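Local structure of NAD-dependent aldehyde dehydrogenase (Sinorhizobium meliloti, 3U4J) at residues A[124-127]-A[128-132]; A[95-98]-A[99-103]. The protein probably oxidises aldehydes to carboxylic acids with NAD or NADP as electron acceptor, as a tetrameric member of the aldehyde dehydrogenase family that also binds calcium. One frame throughout, in Å; residues are numbered along the deposited sequence.

Interaction 1. Residues A[124-127]-A[128-132]; sequences IGFC and ADLWS
F126 and L130, one helical turn apart, carry the side-chain contact of this stretch. The F126 ring, thrown beside its own carbonyl carbon (chi1 -167°), brings CE2 to 3.8 Å from L130 CG, and CD2 and CE2 also meet L130 CD1; the two side chains cross at a slant. L130 N donates to F126 O at 2.8 Å, with the donor in the carbonyl plane. The same i to i+4 ladder satisfies I124 O, G125 O and C127 O through the amides of A128, D129 and W131. C127 O also sits at the indole edge of W131, in the ring plane, 3.2 Å from CD1. One turn on, A128 O is gripped twice: S132 N and S132 OG (3.0 Å from A128 O) reach it from opposite faces of its plane. Replacing L130 with an alanine would probably open a gap beside CD2 and CE2 of the F126 ring and let that ring shift. The carboxylate of D129 finds its partners across a subunit interface, in salt bridges to R139 and R89 of the second subunit, and W131 NE1 makes a weak hydrogen bond to S179 OG. P464, from a loop, touches F126, D129 and L130, and L480 touches L130. Helix 117-138 packs on helix 174-187 through F126, C127 and W131, on helix 84-100 through I124, A128, W131 and S132, and on helix 102-113 through I124.

Interaction 2. Residues A[95-98]-A[99-103]; sequences ADLI and LARQE
A95 O accepts the amide of L99 at 3.3 Å in a nearly straight bond (N-H...O 168°), and L99 CG comes within 3.9 Å of A95 O. D96 contributes its carbonyl, which takes A100 N at 3.0 Å. L97 does most at this helix end. Its carbonyl receives R101 N at 2.8 Å and is brushed by R101 CG at 3.2 Å, while its CD2 methyl lies over one face of the R101 guanidinium, offset toward the rim and 3.8 Å from NH2. The two side chains run alongside, pointing the same way; a bend in the arginine at chi2 (-69°) carries the guanidinium alongside the leucine. R101 NH2 continues to a salt bridge with E213. R101 N also makes a weak bond to I98 O (3.3 Å), so this one donor is shared between the carbonyls of L97 and I98 where the helix ends. R101 leaves helical geometry and, as N-cap residue of helix 102-113, forms the one-residue joint between two helices. Q102 NE2 bonds R121 O and E103 pairs with R121, tying the new helix to helix 117-138. A95, I98 and L99 pack on that helix too, whereas L97 and I98 face helix 202-214.

Overall arrangement
Interactions 1 and 2 sit on neighbouring helices, their centres about 9 Å apart and on the same side of the chain's centre. They meet directly: W131 CD1 packs 3.5 Å from I98 CD1, S132 OG lies 3.3 Å from A95 CB, and I124 O is 3.6 Å from I98 CG2. Along the chain 95-103 comes first, and helix 102-113, which starts within it, leads on to helix 117-138. Interaction 1 is the more buried, about 14 Å from the chain's centre against about 20 Å for interaction 2, and it alone reaches the second subunit. Both lie away from the calcium site at L17 and E50.

Interaction 1. Residues A[124-127]-A[128-132]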
ATOM      1  N   ILE A 124     -30.485  -2.516  -6.921  1.00  9.45           N
ATOM      2  CA  ILE A 124     -30.601  -2.888  -5.507  1.00  9.18           C
ATOM      3  C   ILE A 124     -29.596  -3.996  -5.199  1.00  9.65           C
ATOM      4  O   ILE A 124     -28.915  -3.943  -4.192  1.00  8.82           O
ATOM      5  CB  ILE A 124     -32.037  -3.380  -5.137  1.00  8.82           C
ATOM      6  CG1 ILE A 124     -33.093  -2.337  -5.529  1.00  9.25           C
ATOM      7  CG2 ILE A 124     -32.146  -3.732  -3.633  1.00  8.39           C
ATOM      8  CD1 ILE A 124     -32.854  -0.879  -4.969  1.00  6.83           C
ATOM      9  N   GLY A 125     -29.512  -5.000  -6.078  1.00  9.72           N
ATOM     10  CA  GLY A 125     -28.503  -6.066  -5.944  1.00 10.12           C
ATOM     11  C   GLY A 125     -27.081  -5.539  -5.926  1.00 10.39           C
ATOM     12  O   GLY A 125     -26.242  -5.967  -5.124  1.00  9.26           O
ATOM     13  N   PHE A 126     -26.790  -4.614  -6.828  1.00 10.25           N
ATOM     14  CA  PHE A 126     -25.500  -3.940  -6.823  1.00 11.26           C
ATOM     15  C   PHE A 126     -25.227  -3.177  -5.509  1.00 10.45           C
ATOM     16  O   PHE A 126     -24.124  -3.208  -4.970  1.00  8.75           O
ATOM     17  CB  PHE A 126     -25.399  -3.002  -8.019  1.00 12.36           C
ATOM     18  CG  PHE A 126     -24.008  -2.495  -8.262  1.00 18.00           C
ATOM     19  CD1 PHE A 126     -23.060  -3.300  -8.891  1.00 22.72           C
ATOM     20  CD2 PHE A 126     -23.644  -1.211  -7.872  1.00 21.44           C
ATOM     21  CE1 PHE A 126     -21.755  -2.819  -9.130  1.00 25.16           C
ATOM     22  CE2 PHE A 126     -22.362  -0.732  -8.088  1.00 24.30           C
ATOM     23  CZ  PHE A 126     -21.410  -1.533  -8.716  1.00 24.05           C
ATOM     24  N   CYS A 127     -26.246  -2.514  -4.982  1.00  9.82           N
ATOM     25  CA  CYS A 127     -26.091  -1.808  -3.705  1.00  9.23           C
ATOM     26  C   CYS A 127     -25.789  -2.764  -2.570  1.00  9.29           C
ATOM     27  O   CYS A 127     -24.992  -2.434  -1.686  1.00  8.27           O
ATOM     28  CB  CYS A 127     -27.351  -1.024  -3.366  1.00  9.48           C
ATOM     29  SG  CYS A 127     -27.519   0.404  -4.431  1.00 12.55           S
ATOM     30  N   ALA A 128     -26.429  -3.943  -2.577  1.00  8.50           N
ATOM     31  CA  ALA A 128     -26.085  -4.921  -1.558  1.00  8.16           C
ATOM     32  C   ALA A 128     -24.590  -5.278  -1.689  1.00  8.33           C
ATOM     33  O   ALA A 128     -23.904  -5.460  -0.676  1.00  8.11           O
ATOM     34  CB  ALA A 128     -26.965  -6.176  -1.660  1.00  8.32           C
ATOM     35  N   ASP A 129     -24.090  -5.357  -2.926  1.00  7.91           N
ATOM     36  CA  ASP A 129     -22.668  -5.679  -3.162  1.00  7.78           C
ATOM     37  C   ASP A 129     -21.751  -4.533  -2.717  1.00  7.58           C
ATOM     38  O   ASP A 129     -20.651  -4.774  -2.195  1.00  7.57           O
ATOM     39  CB  ASP A 129     -22.400  -6.033  -4.642  1.00  8.37           C
ATOM     40  CG  ASP A 129     -21.029  -6.670  -4.853  1.00  9.77           C
ATOM     41  OD1 ASP A 129     -20.694  -7.675  -4.180  1.00 10.25           O
ATOM     42  OD2 ASP A 129     -20.283  -6.175  -5.701  1.00 12.96           O
ATOM     43  N   LEU A 130     -22.196  -3.283  -2.913  1.00  6.86           N
ATOM     44  CA  LEU A 130     -21.441  -2.142  -2.412  1.00  7.24           C
ATOM     45  C   LEU A 130     -21.290  -2.196  -0.908  1.00  7.26           C
ATOM     46  O   LEU A 130     -20.189  -1.977  -0.393  1.00  6.68           O
ATOM     47  CB  LEU A 130     -22.085  -0.823  -2.806  1.00  6.88           C
ATOM     48  CG  LEU A 130     -21.968  -0.407  -4.285  1.00  7.89           C
ATOM     49  CD1 LEU A 130     -23.016   0.698  -4.549  1.00  5.80           C
ATOM     50  CD2 LEU A 130     -20.572   0.083  -4.631  1.00  5.28           C
ATOM     51  N   TRP A 131     -22.392  -2.483  -0.226  1.00  6.83           N
ATOM     52  CA  TRP A 131     -22.381  -2.557   1.232  1.00  7.39           C
ATOM     53  C   TRP A 131     -21.467  -3.722   1.630  1.00  8.01           C
ATOM     54  O   TRP A 131     -20.683  -3.576   2.554  1.00  8.86           O
ATOM     55  CB  TRP A 131     -23.809  -2.733   1.810  1.00  6.77           C
ATOM     56  CG  TRP A 131     -24.517  -1.423   2.009  1.00  7.17           C
ATOM     57  CD1 TRP A 131     -25.192  -0.687   1.042  1.00  7.61           C
ATOM     58  CD2 TRP A 131     -24.597  -0.664   3.218  1.00  6.51           C
ATOM     59  NE1 TRP A 131     -25.682   0.485   1.593  1.00  5.37           N
ATOM     60  CE2 TRP A 131     -25.344   0.512   2.930  1.00  7.29           C
ATOM     61  CE3 TRP A 131     -24.110  -0.859   4.533  1.00  6.18           C
ATOM     62  CZ2 TRP A 131     -25.615   1.479   3.899  1.00  7.32           C
ATOM     63  CZ3 TRP A 131     -24.385   0.112   5.501  1.00  6.71           C
ATOM     64  CH2 TRP A 131     -25.121   1.272   5.177  1.00  6.08           C
ATOM     65  N   SER A 132     -21.530  -4.858   0.919  1.00  8.29           N
ATOM     66  CA  SER A 132     -20.671  -5.996   1.282  1.00  8.70           C
ATOM     67  C   SER A 132     -19.199  -5.718   1.072  1.00  7.66           C
ATOM     68  O   SER A 132     -18.385  -6.064   1.911  1.00  6.97           O
ATOM     69  CB  SER A 132     -21.026  -7.277   0.515  1.00  9.46           C
ATOM     70  OG  SER A 132     -22.385  -7.588   0.728  1.00 15.49           O
TER

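Interaction 2. Residues A[95-98]-A[99-103]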
ATOM      1  N   ALA A  95     -26.282  -5.235   4.320  1.00  8.68           N
ATOM      2  CA  ALA A  95     -26.207  -5.841   2.980  1.00  8.73           C
ATOM      3  C   ALA A  95     -27.162  -7.034   2.848  1.00  9.84           C
ATOM      4  O   ALA A  95     -27.899  -7.146   1.841  1.00 10.00           O
ATOM      5  CB  ALA A  95     -24.775  -6.254   2.658  1.00  8.85           C
ATOM      6  N   ASP A  96     -27.196  -7.894   3.870  1.00  9.29           N
ATOM      7  CA  ASP A  96     -28.190  -9.004   3.910  1.00 10.39           C
ATOM      8  C   ASP A  96     -29.632  -8.530   3.863  1.00  9.33           C
ATOM      9  O   ASP A  96     -30.443  -9.138   3.193  1.00  8.51           O
ATOM     10  CB  ASP A  96     -28.041  -9.878   5.161  1.00  9.61           C
ATOM     11  CG  ASP A  96     -26.812 -10.749   5.106  1.00 15.99           C
ATOM     12  OD1 ASP A  96     -26.275 -10.960   3.997  1.00 19.75           O
ATOM     13  OD2 ASP A  96     -26.370 -11.205   6.176  1.00 21.16           O
ATOM     14  N   LEU A  97     -29.961  -7.489   4.625  1.00  8.54           N
ATOM     15  CA  LEU A  97     -31.325  -6.934   4.588  1.00  8.82           C
ATOM     16  C   LEU A  97     -31.718  -6.358   3.240  1.00  8.95           C
ATOM     17  O   LEU A  97     -32.870  -6.488   2.826  1.00  9.62           O
ATOM     18  CB  LEU A  97     -31.501  -5.848   5.663  1.00  8.30           C
ATOM     19  CG  LEU A  97     -31.755  -6.457   7.027  1.00  9.31           C
ATOM     20  CD1 LEU A  97     -31.434  -5.394   8.098  1.00 10.71           C
ATOM     21  CD2 LEU A  97     -33.174  -6.992   7.147  1.00 10.98           C
ATOM     22  N   ILE A  98     -30.778  -5.674   2.587  1.00  8.83           N
ATOM     23  CA  ILE A  98     -31.010  -5.139   1.232  1.00  9.00           C
ATOM     24  C   ILE A  98     -31.470  -6.255   0.270  1.00  9.95           C
ATOM     25  O   ILE A  98     -32.476  -6.111  -0.440  1.00  9.91           O
ATOM     26  CB  ILE A  98     -29.776  -4.404   0.701  1.00  8.72           C
ATOM     27  CG1 ILE A  98     -29.516  -3.145   1.571  1.00  7.83           C
ATOM     28  CG2 ILE A  98     -29.998  -4.007  -0.797  1.00  8.30           C
ATOM     29  CD1 ILE A  98     -28.190  -2.465   1.261  1.00  6.44           C
ATOM     30  N   LEU A  99     -30.764  -7.384   0.287  1.00  9.45           N
ATOM     31  CA  LEU A  99     -31.192  -8.547  -0.466  1.00 10.95           C
ATOM     32  C   LEU A  99     -32.532  -9.099  -0.035  1.00 11.71           C
ATOM     33  O   LEU A  99     -33.364  -9.409  -0.877  1.00 11.74           O
ATOM     34  CB  LEU A  99     -30.121  -9.645  -0.457  1.00 11.20           C
ATOM     35  CG  LEU A  99     -28.851  -9.354  -1.256  1.00 13.04           C
ATOM     36  CD1 LEU A  99     -27.906 -10.596  -1.283  1.00 15.59           C
ATOM     37  CD2 LEU A  99     -29.172  -8.873  -2.706  1.00 11.99           C
ATOM     38  N   ALA A 100     -32.751  -9.220   1.273  1.00 12.52           N
ATOM     39  CA  ALA A 100     -34.030  -9.732   1.774  1.00 13.19           C
ATOM     40  C   ALA A 100     -35.192  -8.803   1.327  1.00 13.33           C
ATOM     41  O   ALA A 100     -36.315  -9.259   1.081  1.00 13.57           O
ATOM     42  CB  ALA A 100     -33.990  -9.872   3.310  1.00 13.01           C
ATOM     43  N   ARG A 101     -34.925  -7.507   1.208  1.00 12.51           N
ATOM     44  CA  ARG A 101     -35.972  -6.568   0.797  1.00 12.60           C
ATOM     45  C   ARG A 101     -35.809  -6.114  -0.658  1.00 12.52           C
ATOM     46  O   ARG A 101     -36.262  -5.015  -1.034  1.00 11.39           O
ATOM     47  CB  ARG A 101     -36.028  -5.339   1.721  1.00 12.75           C
ATOM     48  CG  ARG A 101     -35.976  -5.631   3.235  1.00 15.52           C
ATOM     49  CD  ARG A 101     -37.238  -6.331   3.761  1.00 21.84           C
ATOM     50  NE  ARG A 101     -37.108  -6.492   5.212  1.00 26.43           N
ATOM     51  CZ  ARG A 101     -36.997  -7.659   5.852  1.00 29.81           C
ATOM     52  NH1 ARG A 101     -37.035  -8.813   5.185  1.00 30.29           N
ATOM     53  NH2 ARG A 101     -36.871  -7.673   7.181  1.00 29.14           N
ATOM     54  N   GLN A 102     -35.175  -6.950  -1.480  1.00 11.91           N
ATOM     55  CA  GLN A 102     -34.806  -6.494  -2.830  1.00 11.82           C
ATOM     56  C   GLN A 102     -36.010  -6.049  -3.677  1.00 11.62           C
ATOM     57  O   GLN A 102     -35.953  -4.990  -4.299  1.00 11.33           O
ATOM     58  CB  GLN A 102     -33.973  -7.528  -3.598  1.00 11.89           C
ATOM     59  CG  GLN A 102     -33.546  -7.052  -5.008  1.00 11.92           C
ATOM     60  CD  GLN A 102     -32.529  -8.001  -5.656  1.00 17.56           C
ATOM     61  OE1 GLN A 102     -32.273  -9.102  -5.155  1.00 19.52           O
ATOM     62  NE2 GLN A 102     -31.943  -7.575  -6.746  1.00 13.42           N
ATOM     63  N   GLU A 103     -37.068  -6.855  -3.711  1.00 11.12           N
ATOM     64  CA  GLU A 103     -38.230  -6.549  -4.564  1.00 12.17           C
ATOM     65  C   GLU A 103     -38.983  -5.296  -4.091  1.00 11.54           C
ATOM     66  O   GLU A 103     -39.395  -4.464  -4.916  1.00 10.15           O
ATOM     67  CB  GLU A 103     -39.190  -7.763  -4.680  1.00 12.40           C
ATOM     68  CG  GLU A 103     -38.635  -8.894  -5.567  1.00 15.16           C
ATOM     69  CD  GLU A 103     -38.254  -8.402  -6.968  1.00 19.46           C
ATOM     70  OE1 GLU A 103     -39.097  -7.782  -7.667  1.00 18.44           O
ATOM     71  OE2 GLU A 103     -37.092  -8.634  -7.370  1.00 22.94           O
TER